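Local coordinates for protein homoaconitase small subunit (Methanocaldococcus jannaschii, PDB 2PKP) that forms, with the large subunit HacA, a hydro-lyase that converts (R)-homocitrate through cis-homoaconitate to homoisocitrate and accepts a broad range of cis-unsaturated tricarboxylic acids, at residues G5-T16 with D53-G64; S66-K75 with I90-L100. All blocks are in the same frame, centred on the assembly; numbering follows the deposited sequence.

Contact 1 pairs strand 2-9 with strand 54-57 inside the mixed sheet and follows both segments on to a zinc ion; contact 2 packs helix 68-75 against helix 89-98. They come in series along the chain, with helix 68-75 following strand 54-57, and their centres lie about 13 Å apart. They meet directly: Phe61 of contact 1 stacks edge-to-face on Phe91 of contact 2, with Phe61 CE2 3.4 Å from Phe91 CZ, and Ile55 and Ile74 also touch. The helix pair thus rests on the sheet side that carries Ile55, joining two layers in a way consistent with the swivel domain of aconitase-family small subunits.

Contact 1. Residues G5-T16 with D53-G64; sequences GRAHKFGDDVDT and DVIVAGENFGCG. With ZN (zinc ion), chain B.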
loop_
_atom_site.group_PDB
_atom_site.type_symbol
_atom_site.label_atom_id
_atom_site.label_comp_id
_atom_site.label_asym_id
_atom_site.label_seq_id
_atom_site.Cartn_x
_atom_site.Cartn_y
_atom_site.Cartn_z
ATOM N N GLY A 5 -8.847 1.713 -6.413
ATOM C CA GLY A 5 -8.454 3.074 -6.731
ATOM C C GLY A 5 -8.940 3.514 -8.097
ATOM O O GLY A 5 -9.692 2.796 -8.760
ATOM N N ARG A 6 -8.507 4.695 -8.524
ATOM C CA ARG A 6 -8.909 5.216 -9.816
ATOM C C ARG A 6 -8.029 4.646 -10.925
ATOM O O ARG A 6 -6.811 4.536 -10.777
ATOM C CB ARG A 6 -8.841 6.751 -9.821
ATOM C CG ARG A 6 -9.405 7.382 -11.094
ATOM C CD ARG A 6 -9.362 8.909 -11.045
ATOM N NE ARG A 6 -10.192 9.448 -9.968
ATOM C CZ ARG A 6 -11.509 9.275 -9.874
ATOM N NH1 ARG A 6 -12.160 8.577 -10.797
ATOM N NH2 ARG A 6 -12.176 9.791 -8.849
ATOM N N ALA A 7 -8.661 4.287 -12.035
ATOM C CA ALA A 7 -7.960 3.719 -13.173
ATOM C C ALA A 7 -7.457 4.794 -14.138
ATOM O O ALA A 7 -8.176 5.732 -14.462
ATOM C CB ALA A 7 -8.886 2.763 -13.911
ATOM N N HIS A 8 -6.214 4.657 -14.586
ATOM C CA HIS A 8 -5.652 5.597 -15.552
ATOM C C HIS A 8 -5.401 4.720 -16.763
ATOM O O HIS A 8 -4.493 3.888 -16.764
ATOM C CB HIS A 8 -4.357 6.217 -15.028
ATOM C CG HIS A 8 -4.556 7.081 -13.819
ATOM N ND1 HIS A 8 -4.522 6.585 -12.532
ATOM C CD2 HIS A 8 -4.841 8.399 -13.707
ATOM C CE1 HIS A 8 -4.774 7.561 -11.680
ATOM N NE2 HIS A 8 -4.973 8.672 -12.365
ATOM N N LYS A 9 -6.235 4.896 -17.782
ATOM C CA LYS A 9 -6.168 4.069 -18.973
ATOM C C LYS A 9 -5.283 4.534 -20.124
ATOM O O LYS A 9 -5.312 5.694 -20.530
ATOM C CB LYS A 9 -7.580 3.812 -19.503
ATOM C CG LYS A 9 -7.571 2.858 -20.674
ATOM C CD LYS A 9 -8.936 2.344 -21.046
ATOM C CE LYS A 9 -8.787 1.138 -21.981
ATOM N NZ LYS A 9 -10.086 0.537 -22.337
ATOM N N PHE A 10 -4.521 3.587 -20.654
ATOM C CA PHE A 10 -3.612 3.815 -21.769
ATOM C C PHE A 10 -3.877 2.739 -22.826
ATOM O O PHE A 10 -4.572 1.752 -22.551
ATOM C CB PHE A 10 -2.172 3.734 -21.272
ATOM C CG PHE A 10 -1.838 4.766 -20.235
ATOM C CD1 PHE A 10 -1.301 5.998 -20.603
ATOM C CD2 PHE A 10 -2.076 4.517 -18.887
ATOM C CE1 PHE A 10 -1.003 6.968 -19.643
ATOM C CE2 PHE A 10 -1.784 5.479 -17.916
ATOM C CZ PHE A 10 -1.247 6.706 -18.293
ATOM N N GLY A 11 -3.325 2.927 -24.025
ATOM C CA GLY A 11 -3.538 1.973 -25.100
ATOM C C GLY A 11 -2.561 0.817 -25.200
ATOM O O GLY A 11 -2.040 0.327 -24.195
ATOM N N ASP A 12 -2.327 0.370 -26.431
ATOM C CA ASP A 12 -1.416 -0.738 -26.703
ATOM C C ASP A 12 0.034 -0.289 -26.817
ATOM O O ASP A 12 0.329 0.881 -27.057
ATOM C CB ASP A 12 -1.790 -1.451 -28.013
ATOM C CG ASP A 12 -3.154 -2.113 -27.963
ATOM O OD1 ASP A 12 -3.475 -2.756 -26.941
ATOM O OD2 ASP A 12 -3.901 -2.004 -28.957
ATOM N N ASP A 13 0.928 -1.250 -26.629
ATOM C CA ASP A 13 2.360 -1.042 -26.745
ATOM C C ASP A 13 2.961 0.127 -25.982
ATOM O O ASP A 13 3.790 0.861 -26.523
ATOM C CB ASP A 13 2.741 -0.916 -28.223
ATOM C CG ASP A 13 4.201 -1.222 -28.469
ATOM O OD1 ASP A 13 4.642 -2.309 -28.044
ATOM O OD2 ASP A 13 4.904 -0.389 -29.080
ATOM N N VAL A 14 2.552 0.309 -24.731
ATOM C CA VAL A 14 3.117 1.379 -23.918
ATOM C C VAL A 14 4.497 0.891 -23.482
ATOM O O VAL A 14 4.613 0.087 -22.554
ATOM C CB VAL A 14 2.267 1.641 -22.675
ATOM C CG1 VAL A 14 2.925 2.708 -21.827
ATOM C CG2 VAL A 14 0.865 2.062 -23.086
ATOM N N ASP A 15 5.543 1.374 -24.150
ATOM C CA ASP A 15 6.905 0.929 -23.847
ATOM C C ASP A 15 7.590 1.638 -22.692
ATOM O O ASP A 15 7.102 2.644 -22.186
ATOM C CB ASP A 15 7.792 1.026 -25.099
ATOM C CG ASP A 15 7.995 2.456 -25.568
ATOM O OD1 ASP A 15 8.508 3.286 -24.786
ATOM O OD2 ASP A 15 7.645 2.747 -26.728
ATOM N N THR A 16 8.736 1.099 -22.288
ATOM C CA THR A 16 9.509 1.649 -21.182
ATOM C C THR A 16 9.851 3.129 -21.331
ATOM O O THR A 16 9.905 3.850 -20.335
ATOM C CB THR A 16 10.815 0.855 -20.968
ATOM O OG1 THR A 16 11.528 0.756 -22.206
ATOM C CG2 THR A 16 10.507 -0.547 -20.446
ATOM N N ASP A 53 -3.873 4.326 -6.717
ATOM C CA ASP A 53 -4.444 4.254 -8.054
ATOM C C ASP A 53 -3.888 3.069 -8.836
ATOM O O ASP A 53 -2.965 2.384 -8.390
ATOM C CB ASP A 53 -4.190 5.550 -8.825
ATOM C CG ASP A 53 -5.121 6.665 -8.401
ATOM O OD1 ASP A 53 -6.060 6.394 -7.622
ATOM O OD2 ASP A 53 -4.922 7.807 -8.860
ATOM N N VAL A 54 -4.459 2.842 -10.012
ATOM C CA VAL A 54 -4.069 1.720 -10.849
ATOM C C VAL A 54 -3.898 2.131 -12.306
ATOM O O VAL A 54 -4.700 2.892 -12.845
ATOM C CB VAL A 54 -5.151 0.600 -10.764
ATOM C CG1 VAL A 54 -4.778 -0.577 -11.643
ATOM C CG2 VAL A 54 -5.319 0.159 -9.312
ATOM N N ILE A 55 -2.844 1.629 -12.936
ATOM C CA ILE A 55 -2.606 1.914 -14.342
ATOM C C ILE A 55 -3.279 0.783 -15.096
ATOM O O ILE A 55 -3.132 -0.384 -14.738
ATOM C CB ILE A 55 -1.105 1.909 -14.698
ATOM C CG1 ILE A 55 -0.416 3.144 -14.108
ATOM C CG2 ILE A 55 -0.943 1.871 -16.217
ATOM C CD1 ILE A 55 1.084 3.148 -14.294
ATOM N N VAL A 56 -4.032 1.137 -16.125
ATOM C CA VAL A 56 -4.734 0.158 -16.937
ATOM C C VAL A 56 -4.277 0.356 -18.383
ATOM O O VAL A 56 -4.278 1.481 -18.889
ATOM C CB VAL A 56 -6.262 0.357 -16.799
ATOM C CG1 VAL A 56 -7.014 -0.628 -17.691
ATOM C CG2 VAL A 56 -6.664 0.175 -15.333
ATOM N N ALA A 57 -3.860 -0.720 -19.044
ATOM C CA ALA A 57 -3.384 -0.595 -20.417
ATOM C C ALA A 57 -3.815 -1.723 -21.338
ATOM O O ALA A 57 -4.446 -2.698 -20.914
ATOM C CB ALA A 57 -1.866 -0.477 -20.427
ATOM N N GLY A 58 -3.456 -1.578 -22.608
ATOM C CA GLY A 58 -3.805 -2.570 -23.604
ATOM C C GLY A 58 -2.787 -3.685 -23.709
ATOM O O GLY A 58 -2.298 -4.201 -22.704
ATOM N N GLU A 59 -2.449 -4.048 -24.938
ATOM C CA GLU A 59 -1.499 -5.125 -25.181
ATOM C C GLU A 59 -0.047 -4.712 -25.011
ATOM O O GLU A 59 0.312 -3.544 -25.176
ATOM C CB GLU A 59 -1.682 -5.671 -26.606
ATOM C CG GLU A 59 -3.065 -6.206 -26.897
ATOM C CD GLU A 59 -3.267 -7.607 -26.360
ATOM O OE1 GLU A 59 -2.537 -8.001 -25.428
ATOM O OE2 GLU A 59 -4.165 -8.316 -26.860
ATOM N N ASN A 60 0.775 -5.691 -24.656
ATOM C CA ASN A 60 2.211 -5.503 -24.537
ATOM C C ASN A 60 2.705 -4.326 -23.691
ATOM O O ASN A 60 3.616 -3.601 -24.093
ATOM C CB ASN A 60 2.773 -5.420 -25.965
ATOM C CG ASN A 60 4.274 -5.581 -26.020
ATOM O OD1 ASN A 60 4.855 -6.387 -25.289
ATOM N ND2 ASN A 60 4.908 -4.833 -26.910
ATOM N N PHE A 61 2.127 -4.151 -22.506
ATOM C CA PHE A 61 2.541 -3.067 -21.621
ATOM C C PHE A 61 3.973 -3.305 -21.129
ATOM O O PHE A 61 4.351 -4.432 -20.798
ATOM C CB PHE A 61 1.605 -2.977 -20.410
ATOM C CG PHE A 61 1.912 -1.822 -19.493
ATOM C CD1 PHE A 61 1.420 -0.550 -19.769
ATOM C CD2 PHE A 61 2.697 -2.004 -18.362
ATOM C CE1 PHE A 61 1.707 0.529 -18.936
ATOM C CE2 PHE A 61 2.994 -0.932 -17.516
ATOM C CZ PHE A 61 2.495 0.338 -17.808
ATOM N N GLY A 62 4.758 -2.235 -21.070
ATOM C CA GLY A 62 6.132 -2.351 -20.607
ATOM C C GLY A 62 7.088 -2.800 -21.698
ATOM O O GLY A 62 8.231 -3.158 -21.430
ATOM N N CYS A 63 6.609 -2.774 -22.935
ATOM C CA CYS A 63 7.397 -3.178 -24.085
ATOM C C CYS A 63 8.762 -2.515 -24.165
ATOM O O CYS A 63 8.948 -1.376 -23.734
ATOM C CB CYS A 63 6.641 -2.867 -25.379
ATOM S SG CYS A 63 7.627 -3.181 -26.868
ATOM N N GLY A 64 9.715 -3.248 -24.732
ATOM C CA GLY A 64 11.048 -2.716 -24.914
ATOM C C GLY A 64 12.101 -3.110 -23.905
ATOM O O GLY A 64 12.098 -4.212 -23.349
HETATM ZN ZN ZN B . 6.652 -2.042 -28.439
HETATM O O HOH W 1 0.337 -1.159 -23.431
HETATM O O HOH W 2 7.517 -0.282 -28.322
#
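Asp13 and Cys63 share a zinc ion at the C-terminal end of the paired segments. The metal takes both carboxylate oxygens of Asp13 unequally, OD1 at 2.1 Å and OD2 at 2.5 Å, then Cys63 SG at 2.2 Å and a water. The side chain of Asn60 runs alongside that of Asp13, their flat groups turned 21° apart, and its ND2 donates to Asp13 OD1 at 2.8 Å, so this oxygen serves metal and amide together. One layer out, Asp12 OD1 receives Glu59 N on its anti side over an almost straight 2.6 Å. A water joins Gly11 O, Glu59 O and Val14 N, and Val14 lays its CB 3.7 Å from Phe61 CD1. Gly62 N bonds to Val14 O, Thr16 N to Cys63 O. Farther back, 5-9 and 54-57 run parallel, the backbone N and O of Val54 and Val56 bonding to Arg6 O, His8 N and O, and Phe10 N. At the opposite end, Asp53 keeps CG beside its own backbone N (chi1 -77°), turning the carboxylate back so that OD1 accepts Arg6 N from above its plane at 3.1 Å; OD2 takes Lys50 N. An alanine here is likely to leave the amides of Arg6 and Lys50 without these acceptors. With one carboxylate and one thiolate binding it, the zinc ties the two loops together, and their negative charge probably offsets much of the metal's.

Contact 2. Residues S66-K75 with I90-L100; sequences SREQAVIAIK and IFYRNAINVGL
Ser66 opens the contact over the first turn of helix 89-98, where Ile90 CG2 lies 3.7 Å from Ser66 CA. Glu68, at the start of helix 68-75, passes near Asn94 without a hydrogen bond. Val71 then forms the centre, a knob in a hole made by Phe91, Asn94, Ala95 and Val98. Its two methyls divide the work: CG1 reaches Phe91 CE1 at 3.5 Å and also touches Ala95, while CG2 meets Val98 CG2 at 3.6 Å. The CG1 branch stands anti to the carbonyl carbon (chi1 -59°), which puts CG2 between the backbone N and the carbonyl carbon, facing Val98. Ile72 adds a looser touch on Val98. Ile74 spans two partners, its CD1 at the edge of the Phe91 ring, 3.7 Å from CZ, and its CG2 3.8 Å from Leu100 CD2, with the Ile74 and Leu100 side chains nearly perpendicular. Lys75 ends the series, its aliphatic chain passing obliquely across Val98. Just after Val98, Gly99 has positive phi and closes helix 89-98 in a Schellman motif, with Leu100 N bonded back to Ala95 O and Gly99 N to Ile96 O; Val98 N also reaches Ala95 O, from the opposite face of its plane to Leu100 N. The helix segments cross at -51° with axes 8.9 Å apart, held by apolar side chains. Helix 30-34 touches Ile72 and Gln69 on one flank, helix 141-148 lies against Ile96 and Asn97, Pro102 of strand 101-104 meets Ala95, and the Phe91 side of the pair faces contact 1.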
loop_
_atom_site.group_PDB
_atom_site.type_symbol
_atom_site.label_atom_id
_atom_site.label_comp_id
_atom_site.label_asym_id
_atom_site.label_seq_id
_atom_site.Cartn_x
_atom_site.Cartn_y
_atom_site.Cartn_z
ATOM N N SER A 66 15.089 -3.462 -20.949
ATOM C CA SER A 66 15.185 -4.069 -19.633
ATOM C C SER A 66 15.464 -3.007 -18.570
ATOM O O SER A 66 16.544 -2.965 -17.984
ATOM C CB SER A 66 16.328 -5.084 -19.704
ATOM O OG SER A 66 17.495 -4.493 -20.256
ATOM N N ARG A 67 14.479 -2.143 -18.337
ATOM C CA ARG A 67 14.624 -1.052 -17.384
ATOM C C ARG A 67 13.927 -1.244 -16.048
ATOM O O ARG A 67 12.704 -1.155 -15.959
ATOM C CB ARG A 67 14.138 0.253 -18.018
ATOM C CG ARG A 67 14.721 0.499 -19.390
ATOM C CD ARG A 67 16.242 0.403 -19.352
ATOM N NE ARG A 67 16.835 0.492 -20.682
ATOM C CZ ARG A 67 18.136 0.369 -20.926
ATOM N NH1 ARG A 67 18.981 0.149 -19.930
ATOM N NH2 ARG A 67 18.591 0.465 -22.168
ATOM N N GLU A 68 14.712 -1.501 -15.007
ATOM C CA GLU A 68 14.158 -1.668 -13.675
ATOM C C GLU A 68 13.533 -0.343 -13.240
ATOM O O GLU A 68 12.660 -0.306 -12.370
ATOM C CB GLU A 68 15.258 -2.067 -12.692
ATOM C CG GLU A 68 15.786 -3.474 -12.886
ATOM C CD GLU A 68 17.298 -3.540 -12.826
ATOM O OE1 GLU A 68 17.886 -2.955 -11.893
ATOM O OE2 GLU A 68 17.901 -4.181 -13.712
ATOM N N GLN A 69 13.978 0.746 -13.861
ATOM C CA GLN A 69 13.468 2.071 -13.532
ATOM C C GLN A 69 12.003 2.255 -13.895
ATOM O O GLN A 69 11.292 3.016 -13.246
ATOM C CB GLN A 69 14.301 3.158 -14.221
ATOM C CG GLN A 69 15.709 3.305 -13.669
ATOM C CD GLN A 69 16.735 2.541 -14.475
ATOM O OE1 GLN A 69 16.515 1.389 -14.857
ATOM N NE2 GLN A 69 17.874 3.177 -14.735
ATOM N N ALA A 70 11.554 1.569 -14.939
ATOM C CA ALA A 70 10.167 1.676 -15.365
ATOM C C ALA A 70 9.217 1.185 -14.269
ATOM O O ALA A 70 8.230 1.851 -13.954
ATOM C CB ALA A 70 9.949 0.880 -16.639
ATOM N N VAL A 71 9.520 0.026 -13.688
ATOM C CA VAL A 71 8.672 -0.527 -12.639
ATOM C C VAL A 71 8.830 0.252 -11.349
ATOM O O VAL A 71 7.901 0.333 -10.554
ATOM C CB VAL A 71 8.976 -2.032 -12.374
ATOM C CG1 VAL A 71 8.765 -2.827 -13.651
ATOM C CG2 VAL A 71 10.382 -2.212 -11.851
ATOM N N ILE A 72 10.014 0.821 -11.139
ATOM C CA ILE A 72 10.269 1.610 -9.941
ATOM C C ILE A 72 9.518 2.943 -10.032
ATOM O O ILE A 72 9.054 3.470 -9.025
ATOM C CB ILE A 72 11.789 1.865 -9.755
ATOM C CG1 ILE A 72 12.482 0.548 -9.384
ATOM C CG2 ILE A 72 12.030 2.924 -8.679
ATOM C CD1 ILE A 72 13.985 0.672 -9.186
ATOM N N ALA A 73 9.394 3.468 -11.249
ATOM C CA ALA A 73 8.692 4.726 -11.484
ATOM C C ALA A 73 7.218 4.549 -11.153
ATOM O O ALA A 73 6.592 5.428 -10.565
ATOM C CB ALA A 73 8.849 5.151 -12.939
ATOM N N ILE A 74 6.666 3.404 -11.539
ATOM C CA ILE A 74 5.268 3.100 -11.270
ATOM C C ILE A 74 5.066 2.855 -9.770
ATOM O O ILE A 74 4.229 3.496 -9.129
ATOM C CB ILE A 74 4.822 1.844 -12.061
ATOM C CG1 ILE A 74 4.928 2.121 -13.566
ATOM C CG2 ILE A 74 3.390 1.463 -11.682
ATOM C CD1 ILE A 74 4.712 0.896 -14.446
ATOM N N LYS A 75 5.853 1.937 -9.215
ATOM C CA LYS A 75 5.757 1.595 -7.800
ATOM C C LYS A 75 5.890 2.808 -6.882
ATOM O O LYS A 75 5.166 2.922 -5.886
ATOM C CB LYS A 75 6.821 0.552 -7.442
ATOM C CG LYS A 75 6.837 0.127 -5.976
ATOM C CD LYS A 75 8.000 -0.841 -5.718
ATOM C CE LYS A 75 8.048 -1.349 -4.276
ATOM N NZ LYS A 75 8.342 -0.273 -3.287
ATOM N N ILE A 90 9.982 -9.096 -20.061
ATOM C CA ILE A 90 10.954 -8.504 -19.156
ATOM C C ILE A 90 10.306 -7.602 -18.113
ATOM O O ILE A 90 10.652 -7.661 -16.934
ATOM C CB ILE A 90 12.021 -7.714 -19.939
ATOM C CG1 ILE A 90 12.820 -8.681 -20.822
ATOM C CG2 ILE A 90 12.948 -6.980 -18.974
ATOM C CD1 ILE A 90 13.907 -8.018 -21.659
ATOM N N PHE A 91 9.362 -6.773 -18.545
ATOM C CA PHE A 91 8.679 -5.880 -17.618
ATOM C C PHE A 91 7.996 -6.698 -16.526
ATOM O O PHE A 91 8.094 -6.381 -15.345
ATOM C CB PHE A 91 7.624 -5.046 -18.347
ATOM C CG PHE A 91 6.812 -4.174 -17.430
ATOM C CD1 PHE A 91 7.256 -2.902 -17.086
ATOM C CD2 PHE A 91 5.627 -4.648 -16.870
ATOM C CE1 PHE A 91 6.531 -2.105 -16.195
ATOM C CE2 PHE A 91 4.891 -3.859 -15.974
ATOM C CZ PHE A 91 5.349 -2.585 -15.638
ATOM N N TYR A 92 7.304 -7.754 -16.943
ATOM C CA TYR A 92 6.580 -8.626 -16.023
ATOM C C TYR A 92 7.496 -9.123 -14.911
ATOM O O TYR A 92 7.148 -9.080 -13.729
ATOM C CB TYR A 92 6.010 -9.821 -16.785
ATOM C CG TYR A 92 5.054 -10.661 -15.974
ATOM C CD1 TYR A 92 3.682 -10.400 -15.989
ATOM C CD2 TYR A 92 5.518 -11.708 -15.181
ATOM C CE1 TYR A 92 2.802 -11.156 -15.240
ATOM C CE2 TYR A 92 4.642 -12.475 -14.423
ATOM C CZ TYR A 92 3.287 -12.195 -14.456
ATOM O OH TYR A 92 2.413 -12.951 -13.707
ATOM N N ARG A 93 8.671 -9.598 -15.307
ATOM C CA ARG A 93 9.647 -10.119 -14.364
ATOM C C ARG A 93 10.111 -9.027 -13.403
ATOM O O ARG A 93 10.144 -9.236 -12.187
ATOM C CB ARG A 93 10.845 -10.696 -15.126
ATOM C CG ARG A 93 11.949 -11.245 -14.236
ATOM C CD ARG A 93 13.103 -11.800 -15.061
ATOM N NE ARG A 93 13.848 -10.764 -15.777
ATOM C CZ ARG A 93 14.556 -9.808 -15.183
ATOM N NH1 ARG A 93 14.616 -9.750 -13.859
ATOM N NH2 ARG A 93 15.216 -8.916 -15.912
ATOM N N ASN A 94 10.462 -7.866 -13.947
ATOM C CA ASN A 94 10.916 -6.753 -13.118
ATOM C C ASN A 94 9.831 -6.322 -12.145
ATOM O O ASN A 94 10.111 -6.027 -10.981
ATOM C CB ASN A 94 11.332 -5.560 -13.985
ATOM C CG ASN A 94 12.603 -5.826 -14.774
ATOM O OD1 ASN A 94 13.396 -6.699 -14.416
ATOM N ND2 ASN A 94 12.810 -5.064 -15.844
ATOM N N ALA A 95 8.592 -6.287 -12.622
ATOM C CA ALA A 95 7.475 -5.887 -11.777
ATOM C C ALA A 95 7.381 -6.819 -10.571
ATOM O O ALA A 95 7.300 -6.366 -9.429
ATOM C CB ALA A 95 6.175 -5.923 -12.571
ATOM N N ILE A 96 7.389 -8.122 -10.835
ATOM C CA ILE A 96 7.321 -9.121 -9.771
ATOM C C ILE A 96 8.433 -8.885 -8.749
ATOM O O ILE A 96 8.197 -8.869 -7.540
ATOM C CB ILE A 96 7.499 -10.556 -10.328
ATOM C CG1 ILE A 96 6.366 -10.900 -11.301
ATOM C CG2 ILE A 96 7.551 -11.558 -9.177
ATOM C CD1 ILE A 96 4.994 -10.945 -10.666
ATOM N N ASN A 97 9.648 -8.687 -9.246
ATOM C CA ASN A 97 10.793 -8.487 -8.371
ATOM C C ASN A 97 10.814 -7.233 -7.500
ATOM O O ASN A 97 11.566 -7.186 -6.530
ATOM C CB ASN A 97 12.086 -8.606 -9.179
ATOM C CG ASN A 97 12.318 -10.024 -9.682
ATOM O OD1 ASN A 97 11.924 -10.996 -9.030
ATOM N ND2 ASN A 97 12.969 -10.152 -10.829
ATOM N N VAL A 98 10.008 -6.222 -7.830
ATOM C CA VAL A 98 9.952 -5.014 -7.001
ATOM C C VAL A 98 8.640 -4.953 -6.231
ATOM O O VAL A 98 8.379 -3.991 -5.514
ATOM C CB VAL A 98 10.078 -3.698 -7.819
ATOM C CG1 VAL A 98 11.432 -3.642 -8.524
ATOM C CG2 VAL A 98 8.928 -3.578 -8.805
ATOM N N GLY A 99 7.810 -5.979 -6.384
ATOM C CA GLY A 99 6.539 -5.999 -5.674
ATOM C C GLY A 99 5.380 -5.313 -6.386
ATOM O O GLY A 99 4.357 -5.018 -5.769
ATOM N N LEU A 100 5.538 -5.043 -7.677
ATOM C CA LEU A 100 4.476 -4.403 -8.460
ATOM C C LEU A 100 3.666 -5.535 -9.083
ATOM O O LEU A 100 4.213 -6.367 -9.802
ATOM C CB LEU A 100 5.083 -3.518 -9.557
ATOM C CG LEU A 100 4.128 -2.778 -10.495
ATOM C CD1 LEU A 100 3.210 -1.864 -9.689
ATOM C CD2 LEU A 100 4.936 -1.976 -11.517
#